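Local coordinates for protein RNA polymerase sigma factor (Bartonella quintana, PDB 5UXX) that probably acts as an ECF-type sigma factor, binding promoter DNA and directing RNA polymerase to start transcription at particular genes, at residues G99-L103 against Q104-K108. Numbering follows the deposited sequence.
Sequences GSLDL and QDFKK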
loop_
_atom_site.group_PDB
_atom_site.type_symbol
_atom_site.label_atom_id
_atom_site.label_comp_id
_atom_site.label_asym_id
_atom_site.label_seq_id
_atom_site.Cartn_x
_atom_site.Cartn_y
_atom_site.Cartn_z
ATOM N N GLY A 99 8.642 -13.653 11.775
ATOM C CA GLY A 99 7.662 -14.259 12.657
ATOM C C GLY A 99 6.962 -15.477 12.084
ATOM O O GLY A 99 7.554 -16.245 11.327
ATOM N N SER A 100 5.693 -15.649 12.442
ATOM C CA SER A 100 4.971 -16.878 12.130
ATOM C C SER A 100 3.700 -16.660 11.313
ATOM O O SER A 100 2.982 -17.615 11.016
ATOM C CB SER A 100 4.617 -17.610 13.426
ATOM O OG SER A 100 3.863 -16.773 14.286
ATOM N N LEU A 101 3.416 -15.412 10.956
ATOM C CA LEU A 101 2.204 -15.105 10.202
ATOM C C LEU A 101 2.236 -15.701 8.799
ATOM O O LEU A 101 3.200 -15.518 8.056
ATOM C CB LEU A 101 1.993 -13.592 10.110
ATOM C CG LEU A 101 0.732 -13.163 9.353
ATOM C CD1 LEU A 101 -0.520 -13.588 10.107
ATOM C CD2 LEU A 101 0.729 -11.663 9.099
ATOM N N ASP A 102 1.176 -16.425 8.447
ATOM C CA ASP A 102 1.023 -16.957 7.099
ATOM C C ASP A 102 0.703 -15.809 6.147
ATOM O O ASP A 102 -0.451 -15.400 6.023
ATOM C CB ASP A 102 -0.077 -18.023 7.060
ATOM C CG ASP A 102 -0.062 -18.842 5.779
ATOM O OD1 ASP A 102 0.475 -18.366 4.757
ATOM O OD2 ASP A 102 -0.594 -19.970 5.796
ATOM N N LEU A 103 1.731 -15.296 5.479
ATOM C CA LEU A 103 1.588 -14.121 4.625
ATOM C C LEU A 103 0.726 -14.404 3.403
ATOM O O LEU A 103 -0.061 -13.557 2.981
ATOM C CB LEU A 103 2.963 -13.617 4.182
ATOM C CG LEU A 103 3.922 -13.220 5.302
ATOM C CD1 LEU A 103 5.245 -12.746 4.724
ATOM C CD2 LEU A 103 3.298 -12.146 6.181
ATOM N N GLN A 104 0.885 -15.597 2.838
ATOM C CA GLN A 104 0.105 -16.009 1.679
ATOM C C GLN A 104 -1.384 -16.026 2.011
ATOM O O GLN A 104 -2.206 -15.527 1.244
ATOM C CB GLN A 104 0.557 -17.389 1.195
ATOM C CG GLN A 104 -0.156 -17.879 -0.054
ATOM C CD GLN A 104 0.576 -17.504 -1.327
ATOM O OE1 GLN A 104 1.493 -16.682 -1.311
ATOM N NE2 GLN A 104 0.177 -18.109 -2.441
ATOM N N ASP A 105 -1.716 -16.591 3.166
ATOM C CA ASP A 105 -3.101 -16.693 3.611
ATOM C C ASP A 105 -3.692 -15.319 3.922
ATOM O O ASP A 105 -4.843 -15.039 3.584
ATOM C CB ASP A 105 -3.198 -17.600 4.841
ATOM C CG ASP A 105 -4.626 -17.800 5.308
ATOM O OD1 ASP A 105 -5.386 -18.508 4.616
ATOM O OD2 ASP A 105 -4.986 -17.250 6.370
ATOM N N PHE A 106 -2.901 -14.470 4.572
ATOM C CA PHE A 106 -3.347 -13.128 4.934
ATOM C C PHE A 106 -3.636 -12.284 3.695
ATOM O O PHE A 106 -4.624 -11.550 3.651
ATOM C CB PHE A 106 -2.302 -12.431 5.809
ATOM C CG PHE A 106 -2.802 -11.173 6.466
ATOM C CD1 PHE A 106 -3.427 -11.222 7.701
ATOM C CD2 PHE A 106 -2.649 -9.943 5.847
ATOM C CE1 PHE A 106 -3.888 -10.068 8.306
ATOM C CE2 PHE A 106 -3.109 -8.785 6.448
ATOM C CZ PHE A 106 -3.730 -8.849 7.679
ATOM N N LYS A 107 -2.767 -12.391 2.695
ATOM C CA LYS A 107 -2.941 -11.663 1.443
ATOM C C LYS A 107 -4.196 -12.132 0.713
ATOM O O LYS A 107 -4.938 -11.325 0.153
ATOM C CB LYS A 107 -1.708 -11.833 0.551
ATOM C CG LYS A 107 -1.829 -11.207 -0.831
ATOM C CD LYS A 107 -2.189 -9.731 -0.762
ATOM C CE LYS A 107 -2.239 -9.120 -2.155
ATOM N NZ LYS A 107 -2.957 -7.817 -2.176
ATOM N N LYS A 108 -4.425 -13.442 0.726
ATOM C CA LYS A 108 -5.625 -14.019 0.133
ATOM C C LYS A 108 -6.878 -13.506 0.835
ATOM O O LYS A 108 -7.912 -13.296 0.204
ATOM C CB LYS A 108 -5.570 -15.547 0.186
ATOM C CG LYS A 108 -4.562 -16.160 -0.774
ATOM C CD LYS A 108 -4.264 -17.612 -0.430
ATOM C CE LYS A 108 -5.533 -18.438 -0.333
ATOM N NZ LYS A 108 -5.229 -19.878 -0.107
HETATM O O HOH W 1 -3.146 -15.289 7.809
#
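The carbonyl oxygen of D102 is gripped twice: F106 N donates to D102 O at 3.0 Å, the first backbone bond of helix 103-112, and a water adds a longer bond to the same oxygen. That water also donates to D105 OD2 at 3.0 Å, joining the last loop residue to the first turn. D102 is the N-cap, and aspartate suits the place because its short side chain can fold back over the helix start. With CG anti to the backbone N (chi1 -166°), OD1 takes the N-H of D105; the bond from D105 N to D102 OD1 is 3.2 Å long and fairly straight (163°), but it meets the oxygen from well above the carboxylate plane. The carboxylate also rests against the D105 methylene, D102 CG lying 3.5 Å from D105 CB. One residue on, K107 N bonds to L103 O at 3.0 Å. Beside this polar start, L101 CD2 lies 4.4 Å from F106 CD1, approaching the ring obliquely. The large ring of F106 suits its place by also packing on L160 and an aromatic ring of the partner protein; the long chain of K107 brings NZ to S25 O; and the amide of Q104 can both donate and accept, NE2 to V91 O and OE1 from I93 N. The two carboxylates probably interact favourably with the positive end of the helix dipole, at some cost in mutual repulsion, while cap and first helical bonds fix where the loop after helix 57-81 becomes helix 103-112, whose residues 104-108 fall within region 4.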